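Long-range contacts in dextranase (Pseudarthrobacter oxydans, PDB 6NZS), which probably catalyses the endohydrolysis of alpha-1,6-glucosidic linkages in dextran, as a glycoside hydrolase of family 49: residues G411-Q415 / N446-L450; R176-T180 / V481-T485; Y213-G217 / P234-S238. All blocks are in the same frame, centred on the assembly; numbering follows the deposited sequence.

Contact 1: G411-Q415 / N446-L450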
ATOM      1  N   GLY A 411      -9.229  -2.301  -7.993  1.00 10.04           N
ATOM      2  CA  GLY A 411      -8.028  -2.019  -8.745  1.00 10.45           C
ATOM      3  C   GLY A 411      -7.049  -3.176  -8.714  1.00 10.40           C
ATOM      4  O   GLY A 411      -7.223  -4.152  -7.975  1.00  9.50           O
ATOM      5  N   PRO A 412      -6.009  -3.092  -9.532  1.00  9.47           N
ATOM      6  CA  PRO A 412      -4.962  -4.115  -9.552  1.00  8.99           C
ATOM      7  C   PRO A 412      -3.931  -3.821  -8.468  1.00  9.73           C
ATOM      8  O   PRO A 412      -4.066  -2.883  -7.683  1.00 10.87           O
ATOM      9  CB  PRO A 412      -4.334  -3.886 -10.923  1.00  9.52           C
ATOM     10  CG  PRO A 412      -4.384  -2.393 -11.054  1.00 10.87           C
ATOM     11  CD  PRO A 412      -5.726  -2.003 -10.479  1.00 11.32           C
ATOM     12  N   VAL A 413      -2.886  -4.646  -8.436  1.00  9.52           N
ATOM     13  CA  VAL A 413      -1.725  -4.329  -7.606  1.00  8.69           C
ATOM     14  C   VAL A 413      -0.803  -3.335  -8.319  1.00  9.69           C
ATOM     15  O   VAL A 413      -0.612  -2.205  -7.859  1.00 11.27           O
ATOM     16  CB  VAL A 413      -0.998  -5.611  -7.151  1.00  8.66           C
ATOM     17  CG1 VAL A 413       0.216  -5.259  -6.303  1.00 10.17           C
ATOM     18  CG2 VAL A 413      -1.955  -6.510  -6.359  1.00 10.25           C
ATOM     19  N   ILE A 414      -0.265  -3.726  -9.473  1.00  8.63           N
ATOM     20  CA  ILE A 414       0.627  -2.894 -10.279  1.00  9.55           C
ATOM     21  C   ILE A 414      -0.151  -2.339 -11.471  1.00 10.10           C
ATOM     22  O   ILE A 414      -0.849  -3.085 -12.163  1.00 11.04           O
ATOM     23  CB  ILE A 414       1.818  -3.734 -10.760  1.00  9.12           C
ATOM     24  CG1 ILE A 414       2.759  -4.036  -9.593  1.00 11.50           C
ATOM     25  CG2 ILE A 414       2.551  -3.034 -11.905  1.00 11.38           C
ATOM     26  CD1 ILE A 414       3.564  -5.322  -9.762  1.00 13.94           C
ATOM     27  N   GLN A 415      -0.015  -1.031 -11.733  1.00  9.74           N
ATOM     28  CA  GLN A 415      -0.745  -0.346 -12.801  1.00 10.08           C
ATOM     29  C   GLN A 415       0.222   0.470 -13.651  1.00 11.08           C
ATOM     30  O   GLN A 415       1.019   1.236 -13.109  1.00 12.12           O
ATOM     31  CB  GLN A 415      -1.752   0.620 -12.172  1.00 11.12           C
ATOM     32  CG  GLN A 415      -2.574   1.436 -13.176  1.00 11.29           C
ATOM     33  CD  GLN A 415      -3.476   0.555 -14.000  1.00 10.55           C
ATOM     34  OE1 GLN A 415      -3.235   0.326 -15.183  1.00 11.77           O
ATOM     35  NE2 GLN A 415      -4.522   0.024 -13.365  1.00 10.27           N
ATOM     36  N   ASN A 446      -9.464  -3.138 -14.928  1.00 10.93           N
ATOM     37  CA  ASN A 446      -8.494  -2.618 -13.962  1.00 12.03           C
ATOM     38  C   ASN A 446      -8.420  -3.545 -12.751  1.00  9.87           C
ATOM     39  O   ASN A 446      -8.861  -3.195 -11.656  1.00 10.34           O
ATOM     40  CB  ASN A 446      -8.823  -1.160 -13.549  1.00 11.93           C
ATOM     41  CG  ASN A 446     -10.167  -1.026 -12.842  1.00 11.57           C
ATOM     42  OD1 ASN A 446     -11.151  -1.664 -13.220  1.00 12.95           O
ATOM     43  ND2 ASN A 446     -10.208  -0.193 -11.807  1.00 12.45           N
ATOM     44  N   THR A 447      -7.845  -4.725 -12.946  1.00  9.73           N
ATOM     45  CA  THR A 447      -7.687  -5.687 -11.859  1.00  8.87           C
ATOM     46  C   THR A 447      -6.495  -6.575 -12.197  1.00 10.09           C
ATOM     47  O   THR A 447      -5.764  -6.301 -13.155  1.00 10.23           O
ATOM     48  CB  THR A 447      -9.015  -6.422 -11.586  1.00  9.34           C
ATOM     49  OG1 THR A 447      -8.906  -7.234 -10.402  1.00  9.62           O
ATOM     50  CG2 THR A 447      -9.396  -7.292 -12.768  1.00 10.72           C
ATOM     51  N   CYS A 448      -6.309  -7.630 -11.393  1.00  8.77           N
ATOM     52  CA  CYS A 448      -5.212  -8.598 -11.469  1.00 10.16           C
ATOM     53  C   CYS A 448      -3.959  -8.095 -10.769  1.00  9.55           C
ATOM     54  O   CYS A 448      -3.887  -6.937 -10.348  1.00  9.50           O
ATOM     55  CB  CYS A 448      -4.861  -9.013 -12.906  1.00  9.68           C
ATOM     56  SG  CYS A 448      -6.253  -9.504 -13.940  1.00 10.28           S
ATOM     57  N   ILE A 449      -2.955  -8.964 -10.656  1.00  8.54           N
ATOM     58  CA  ILE A 449      -1.699  -8.566 -10.027  1.00  9.13           C
ATOM     59  C   ILE A 449      -1.005  -7.475 -10.842  1.00  9.07           C
ATOM     60  O   ILE A 449      -0.535  -6.474 -10.289  1.00  9.48           O
ATOM     61  CB  ILE A 449      -0.804  -9.797  -9.799  1.00  9.11           C
ATOM     62  CG1 ILE A 449      -1.532 -10.852  -8.948  1.00 10.58           C
ATOM     63  CG2 ILE A 449       0.512  -9.377  -9.157  1.00 10.05           C
ATOM     64  CD1 ILE A 449      -1.895 -10.391  -7.533  1.00 10.96           C
ATOM     65  N   LEU A 450      -0.924  -7.652 -12.164  1.00  8.85           N
ATOM     66  CA  LEU A 450      -0.312  -6.677 -13.067  1.00  8.18           C
ATOM     67  C   LEU A 450      -1.337  -6.200 -14.094  1.00  9.46           C
ATOM     68  O   LEU A 450      -2.127  -6.994 -14.612  1.00 10.86           O
ATOM     69  CB  LEU A 450       0.909  -7.281 -13.776  1.00 10.91           C
ATOM     70  CG  LEU A 450       2.025  -7.762 -12.850  1.00 10.60           C
ATOM     71  CD1 LEU A 450       2.098  -9.283 -12.821  1.00 12.95           C
ATOM     72  CD2 LEU A 450       3.360  -7.152 -13.277  1.00 12.97           C
TER
HETATM   73  O   HOH W   1     -11.132  -2.994 -10.055  1.00 10.40           O
HETATM   74  O   HOH W   2      -9.574  -5.570  -8.360  1.00 11.46           O
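Val413 and Ile414 offer two successive backbone N-H groups to two successive carbonyls of the neighbouring segment. Val413 N donates to Cys448 O at 3.1 Å, and Ile414 N reaches Ile449 O at 2.9 Å with an almost straight N-H...O angle of 168°. Ile414 then pairs with Leu450 in parallel register, as strands do on adjacent coils of a solenoid. On the face that carries both residues their side chains run side by side, Ile414 CD1 lying 4.0 Å from Leu450 CD2. Val413 makes a second apolar match: its CG2, anti to the carbonyl carbon (CG1 being anti to the backbone N, chi1 179°), sits 4.1 Å from Ile449 CD1. Upstream, where the strands have not yet begun, the contact turns polar. Gly411 CA approaches Asn446 O to 3.2 Å in a CA-H...O contact, and one water bridges Gly411 N and the same carbonyl. Another water joins Gly411 O to Thr447 OG1, which also bonds Asn486. Further out, Phe476 packs on both Ile414 and Leu450, and the Cys448-Cys487 disulfide ties 446-450 to the next coil. Pro412 has no N-H to give, consistent with a ladder that starts at Val413; before it, water meets the carbonyls of both Gly411 and Asn446, and a weak carbon donor meets that of Asn446.

Contact 2: R176-T180 / V481-T485; sequences RAIHT and VEGMT
A strand of the N-terminal Ig-like domain, 176-180, here meets a corner of the beta-solenoid, where the chain turns at Gly483 between strand 469-482 and strand 484-485. The direct polar link is His179 ND1, which donates to Met484 O at 2.9 Å; the acceptor lies in the ring plane and is met on a lone pair. With CG anti to the backbone N (chi1 -163°), the imidazole swings across to the corner and its CE1 edge comes 3.3 Å from Glu482 O, near the ring plane. NE2 bonds His435, so both ring nitrogens are engaged and the ring's rotation is fixed. With an alanine here in place of His179, Met484 O would probably keep Asn436 but lose the imidazole donor, His435 would be left without its mate, and a gap would open beside Gly483. Met484 answers from the solenoid side: its chain bends at chi3 (-69°), carrying CE to 3.9 Å from Ala177 CB and 3.6 Å from Ile178 O. A water accepts from Thr180 N and Met484 N, 3.2 Å from each, and lies above one face of the imidazole, displaced toward its rim. At Gly483 a side chain would run into His179 CE1. Ile178 and His179 both face Ala157, a classic beta bulge, and from it His179 reaches the turn of the parallel beta-solenoid.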
ATOM      1  N   ARG A 176     -18.760 -18.187  -3.587  1.00 10.18           N
ATOM      2  CA  ARG A 176     -17.430 -18.522  -4.090  1.00 10.16           C
ATOM      3  C   ARG A 176     -16.367 -17.916  -3.182  1.00 10.40           C
ATOM      4  O   ARG A 176     -16.365 -16.707  -2.953  1.00 10.29           O
ATOM      5  CB  ARG A 176     -17.230 -17.973  -5.507  1.00 10.05           C
ATOM      6  CG  ARG A 176     -18.319 -18.358  -6.476  1.00 10.37           C
ATOM      7  CD  ARG A 176     -18.392 -19.859  -6.716  1.00 10.93           C
ATOM      8  NE  ARG A 176     -19.353 -20.098  -7.790  1.00 11.56           N
ATOM      9  CZ  ARG A 176     -19.057 -19.997  -9.083  1.00 11.37           C
ATOM     10  NH1 ARG A 176     -17.819 -19.709  -9.478  1.00 11.18           N
ATOM     11  NH2 ARG A 176     -20.003 -20.198  -9.996  1.00 13.57           N
ATOM     12  N   ALA A 177     -15.441 -18.747  -2.707  1.00  9.61           N
ATOM     13  CA  ALA A 177     -14.364 -18.249  -1.850  1.00  9.62           C
ATOM     14  C   ALA A 177     -13.462 -17.291  -2.619  1.00 10.17           C
ATOM     15  O   ALA A 177     -13.065 -17.566  -3.757  1.00 11.80           O
ATOM     16  CB  ALA A 177     -13.541 -19.416  -1.305  1.00 11.46           C
ATOM     17  N   ILE A 178     -13.148 -16.161  -1.996  1.00  8.90           N
ATOM     18  CA  ILE A 178     -12.271 -15.148  -2.572  1.00  9.16           C
ATOM     19  C   ILE A 178     -10.908 -15.123  -1.878  1.00  8.94           C
ATOM     20  O   ILE A 178      -9.867 -15.139  -2.541  1.00  9.08           O
ATOM     21  CB  ILE A 178     -12.949 -13.757  -2.554  1.00  9.32           C
ATOM     22  CG1 ILE A 178     -14.167 -13.740  -3.495  1.00  9.96           C
ATOM     23  CG2 ILE A 178     -11.959 -12.647  -2.904  1.00  9.59           C
ATOM     24  CD1 ILE A 178     -13.866 -14.128  -4.950  1.00 11.02           C
ATOM     25  N   HIS A 179     -10.894 -15.095  -0.544  1.00  9.15           N
ATOM     26  CA  HIS A 179      -9.624 -15.016   0.164  1.00  8.89           C
ATOM     27  C   HIS A 179      -9.857 -15.240   1.651  1.00  9.74           C
ATOM     28  O   HIS A 179     -10.913 -14.888   2.178  1.00 10.05           O
ATOM     29  CB  HIS A 179      -8.965 -13.646  -0.053  1.00  9.79           C
ATOM     30  CG  HIS A 179      -7.511 -13.628   0.296  1.00  7.97           C
ATOM     31  ND1 HIS A 179      -6.536 -14.085  -0.567  1.00  9.68           N
ATOM     32  CD2 HIS A 179      -6.869 -13.241   1.422  1.00  8.55           C
ATOM     33  CE1 HIS A 179      -5.352 -13.972   0.015  1.00  8.41           C
ATOM     34  NE2 HIS A 179      -5.526 -13.462   1.220  1.00  8.87           N
ATOM     35  N   THR A 180      -8.856 -15.814   2.319  1.00  9.08           N
ATOM     36  CA  THR A 180      -8.888 -16.062   3.757  1.00  8.91           C
ATOM     37  C   THR A 180      -7.818 -15.218   4.440  1.00  9.38           C
ATOM     38  O   THR A 180      -6.655 -15.225   4.021  1.00  9.78           O
ATOM     39  CB  THR A 180      -8.658 -17.548   4.030  1.00 10.88           C
ATOM     40  OG1 THR A 180      -9.752 -18.292   3.481  1.00 11.31           O
ATOM     41  CG2 THR A 180      -8.576 -17.824   5.528  1.00 12.16           C
ATOM     42  N   VAL A 481       2.475 -14.073  -4.408  1.00  8.35           N
ATOM     43  CA  VAL A 481       1.068 -13.824  -4.105  1.00  7.63           C
ATOM     44  C   VAL A 481       0.584 -14.970  -3.232  1.00  8.64           C
ATOM     45  O   VAL A 481       0.537 -16.129  -3.667  1.00  9.49           O
ATOM     46  CB  VAL A 481       0.225 -13.698  -5.378  1.00  7.95           C
ATOM     47  CG1 VAL A 481      -1.223 -13.383  -5.023  1.00  9.99           C
ATOM     48  CG2 VAL A 481       0.812 -12.617  -6.289  1.00  9.34           C
ATOM     49  N   GLU A 482       0.255 -14.654  -1.989  1.00  9.09           N
ATOM     50  CA  GLU A 482      -0.082 -15.681  -1.006  1.00  9.50           C
ATOM     51  C   GLU A 482      -1.591 -15.879  -0.926  1.00  8.97           C
ATOM     52  O   GLU A 482      -2.364 -14.924  -1.053  1.00  9.46           O
ATOM     53  CB  GLU A 482       0.483 -15.309   0.367  1.00  9.69           C
ATOM     54  CG  GLU A 482       2.002 -15.094   0.336  1.00 10.40           C
ATOM     55  CD  GLU A 482       2.678 -15.401   1.655  1.00 15.01           C
ATOM     56  OE1 GLU A 482       2.230 -16.316   2.380  1.00 17.64           O
ATOM     57  OE2 GLU A 482       3.679 -14.735   1.965  1.00 12.43           O
ATOM     58  N   GLY A 483      -2.005 -17.131  -0.711  1.00  9.59           N
ATOM     59  CA  GLY A 483      -3.428 -17.435  -0.756  1.00  9.31           C
ATOM     60  C   GLY A 483      -3.994 -17.326  -2.170  1.00  9.31           C
ATOM     61  O   GLY A 483      -3.279 -17.384  -3.176  1.00  9.85           O
ATOM     62  N   MET A 484      -5.314 -17.159  -2.238  1.00  8.40           N
ATOM     63  CA  MET A 484      -6.029 -17.116  -3.509  1.00  9.07           C
ATOM     64  C   MET A 484      -6.061 -15.710  -4.093  1.00  9.05           C
ATOM     65  O   MET A 484      -6.134 -14.719  -3.365  1.00  9.14           O
ATOM     66  CB  MET A 484      -7.479 -17.562  -3.305  1.00  9.75           C
ATOM     67  CG  MET A 484      -7.632 -18.982  -2.822  1.00  9.37           C
ATOM     68  SD  MET A 484      -9.370 -19.432  -2.583  1.00 13.15           S
ATOM     69  CE  MET A 484      -9.806 -18.438  -1.175  1.00 19.61           C
ATOM     70  N   THR A 485      -6.012 -15.627  -5.424  1.00  8.45           N
ATOM     71  CA  THR A 485      -6.246 -14.360  -6.116  1.00  8.40           C
ATOM     72  C   THR A 485      -7.105 -14.616  -7.344  1.00  8.62           C
ATOM     73  O   THR A 485      -7.481 -15.758  -7.643  1.00  8.70           O
ATOM     74  CB  THR A 485      -4.950 -13.602  -6.448  1.00  9.54           C
ATOM     75  OG1 THR A 485      -5.269 -12.244  -6.767  1.00  9.70           O
ATOM     76  CG2 THR A 485      -4.215 -14.229  -7.634  1.00  9.49           C
TER
HETATM   77  O   HOH W   3      -6.861 -17.559   0.526  1.00  7.08           O

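Contact 3: Y213-G217 / P234-S238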
ATOM      1  N   TYR A 213       8.044  23.790  16.684  1.00 15.80           N
ATOM      2  CA  TYR A 213       7.558  22.603  17.387  1.00 14.79           C
ATOM      3  C   TYR A 213       6.100  22.820  17.755  1.00 16.62           C
ATOM      4  O   TYR A 213       5.809  23.533  18.728  1.00 17.63           O
ATOM      5  CB  TYR A 213       8.367  22.371  18.665  1.00 15.32           C
ATOM      6  CG  TYR A 213       9.848  22.155  18.498  1.00 16.85           C
ATOM      7  CD1 TYR A 213      10.733  23.225  18.561  1.00 17.11           C
ATOM      8  CD2 TYR A 213      10.367  20.879  18.322  1.00 16.25           C
ATOM      9  CE1 TYR A 213      12.092  23.029  18.433  1.00 16.85           C
ATOM     10  CE2 TYR A 213      11.717  20.675  18.189  1.00 17.63           C
ATOM     11  CZ  TYR A 213      12.575  21.752  18.249  1.00 18.67           C
ATOM     12  OH  TYR A 213      13.926  21.552  18.118  1.00 23.98           O
ATOM     13  N   PRO A 214       5.147  22.226  17.045  1.00 14.61           N
ATOM     14  CA  PRO A 214       3.743  22.390  17.440  1.00 15.42           C
ATOM     15  C   PRO A 214       3.487  21.813  18.824  1.00 15.11           C
ATOM     16  O   PRO A 214       4.083  20.811  19.223  1.00 15.28           O
ATOM     17  CB  PRO A 214       2.979  21.617  16.360  1.00 16.73           C
ATOM     18  CG  PRO A 214       3.893  21.607  15.185  1.00 16.23           C
ATOM     19  CD  PRO A 214       5.284  21.524  15.759  1.00 15.34           C
ATOM     20  N   ALA A 215       2.599  22.467  19.568  1.00 16.08           N
ATOM     21  CA  ALA A 215       2.127  21.907  20.822  1.00 15.86           C
ATOM     22  C   ALA A 215       1.052  20.869  20.540  1.00 15.37           C
ATOM     23  O   ALA A 215       0.357  20.931  19.525  1.00 16.58           O
ATOM     24  CB  ALA A 215       1.536  23.010  21.704  1.00 19.84           C
ATOM     25  N   GLU A 216       0.922  19.910  21.451  1.00 16.69           N
ATOM     26  CA  GLU A 216      -0.142  18.928  21.326  1.00 15.53           C
ATOM     27  C   GLU A 216      -1.498  19.621  21.291  1.00 19.79           C
ATOM     28  O   GLU A 216      -1.696  20.685  21.888  1.00 19.27           O
ATOM     29  CB  GLU A 216      -0.101  17.955  22.499  1.00 16.84           C
ATOM     30  CG  GLU A 216       1.041  16.966  22.444  1.00 18.58           C
ATOM     31  CD  GLU A 216       0.852  15.832  23.424  1.00 18.70           C
ATOM     32  OE1 GLU A 216       0.062  14.911  23.127  1.00 18.40           O
ATOM     33  OE2 GLU A 216       1.488  15.867  24.497  1.00 23.51           O
ATOM     34  N   GLY A 217      -2.438  19.008  20.579  1.00 18.10           N
ATOM     35  CA  GLY A 217      -3.768  19.564  20.440  1.00 19.67           C
ATOM     36  C   GLY A 217      -4.055  20.049  19.036  1.00 18.81           C
ATOM     37  O   GLY A 217      -3.501  19.533  18.062  1.00 18.48           O
ATOM     38  N   PRO A 234       6.780  13.518  20.179  1.00 12.56           N
ATOM     39  CA  PRO A 234       5.782  12.509  20.554  1.00 12.16           C
ATOM     40  C   PRO A 234       4.588  13.175  21.223  1.00 13.65           C
ATOM     41  O   PRO A 234       4.737  14.102  22.026  1.00 15.00           O
ATOM     42  CB  PRO A 234       6.546  11.590  21.515  1.00 12.31           C
ATOM     43  CG  PRO A 234       7.967  11.729  21.098  1.00 14.85           C
ATOM     44  CD  PRO A 234       8.127  13.169  20.671  1.00 13.77           C
ATOM     45  N   GLY A 235       3.400  12.707  20.875  1.00 12.76           N
ATOM     46  CA  GLY A 235       2.168  13.330  21.310  1.00 12.93           C
ATOM     47  C   GLY A 235       1.116  13.200  20.228  1.00 12.90           C
ATOM     48  O   GLY A 235       1.325  12.549  19.208  1.00 14.17           O
ATOM     49  N   THR A 236      -0.031  13.834  20.465  1.00 13.63           N
ATOM     50  CA  THR A 236      -1.155  13.778  19.540  1.00 13.01           C
ATOM     51  C   THR A 236      -1.525  15.178  19.075  1.00 14.69           C
ATOM     52  O   THR A 236      -1.585  16.113  19.883  1.00 15.65           O
ATOM     53  CB  THR A 236      -2.371  13.099  20.193  1.00 15.33           C
ATOM     54  OG1 THR A 236      -2.023  11.754  20.543  1.00 15.85           O
ATOM     55  CG2 THR A 236      -3.575  13.088  19.247  1.00 15.71           C
ATOM     56  N   TYR A 237      -1.791  15.306  17.775  1.00 13.64           N
ATOM     57  CA  TYR A 237      -2.065  16.583  17.129  1.00 14.09           C
ATOM     58  C   TYR A 237      -3.246  16.417  16.181  1.00 17.32           C
ATOM     59  O   TYR A 237      -3.415  15.363  15.565  1.00 15.83           O
ATOM     60  CB  TYR A 237      -0.834  17.071  16.344  1.00 13.59           C
ATOM     61  CG  TYR A 237       0.449  17.004  17.149  1.00 11.96           C
ATOM     62  CD1 TYR A 237       1.182  15.822  17.246  1.00 11.98           C
ATOM     63  CD2 TYR A 237       0.928  18.126  17.816  1.00 13.51           C
ATOM     64  CE1 TYR A 237       2.350  15.758  17.997  1.00 13.50           C
ATOM     65  CE2 TYR A 237       2.098  18.083  18.551  1.00 15.09           C
ATOM     66  CZ  TYR A 237       2.808  16.901  18.643  1.00 13.59           C
ATOM     67  OH  TYR A 237       3.965  16.872  19.389  1.00 15.72           O
ATOM     68  N   SER A 238      -4.067  17.465  16.059  1.00 16.48           N
ATOM     69  CA  SER A 238      -5.321  17.392  15.315  1.00 17.75           C
ATOM     70  C   SER A 238      -5.462  18.602  14.401  1.00 16.61           C
ATOM     71  O   SER A 238      -5.481  19.741  14.878  1.00 20.11           O
ATOM     72  CB  SER A 238      -6.512  17.334  16.280  1.00 17.60           C
ATOM     73  OG  SER A 238      -7.733  17.476  15.569  1.00 22.16           O
TER
HETATM   74  O   HOH W   4       4.427  18.788  21.382  1.00 21.88           O
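Two first torsions set this contact: in Tyr237 (chi1 -48°) and Glu216 (chi1 -73°) alike, CG stands anti to the carbonyl carbon, and each side chain is thereby carried to the opposing segment. The phenol ring of Tyr237 reaches back along the loop 214-216, its edge meeting two carbonyls near the ring plane: CD2 is 3.3 Å from Ala215 O and CE2 is 3.4 Å from Pro214 O. A water donates to both Pro214 O and Tyr237 OH, while the hydroxyl also bonds Lys233 O. Glu216 stretches out beyond CG (chi2 -166°) alongside the start of strand 235-238, where OE1 accepts from Thr236 N at 2.9 Å. That N-H approaches on the anti side of the carboxylate and well out of its plane. The side chain thus supplies the acceptor for Thr236 N, just ahead of the main-chain bonds. Glu216 CD also passes 3.5 Å from Gly235 CA, where a side chain would collide with it. The backbone ladder follows: Gly217 N donates to Thr236 O at 3.1 Å, and Ser238 N donates to Gly217 O at 2.9 Å from above the carbonyl plane. Pro214 packs on Ile230 and Phe232, and Phe232 also meets the Tyr237 ring edge-to-face. Gly217 thus brackets Tyr237 through the residues before and after it, the hydrogen-bonding pattern of a parallel bridge between successive coils of a right-handed beta-helix.

From the N terminus, the chain first lays down the Ig-like domain, whose strand 176-192 opens contact 2; that loop closes only some 300 residues later at 481-485, joining the domain to the solenoid. Nested within it come the other two. Contact 3 closes a short loop early in the solenoid, between neighbouring coils, and contact 1 does the same further along, with the two in series. Contacts 1 and 3 lie on opposite sides of the chain's centre, centres about 38 Å apart. Contacts 1 and 2, with centres about 15 Å apart, touch: Ile449 CD1 packs 3.7 Å from Val481 CG2. Short coil-to-coil closures build the solenoid, and one long closure joins the domain to it.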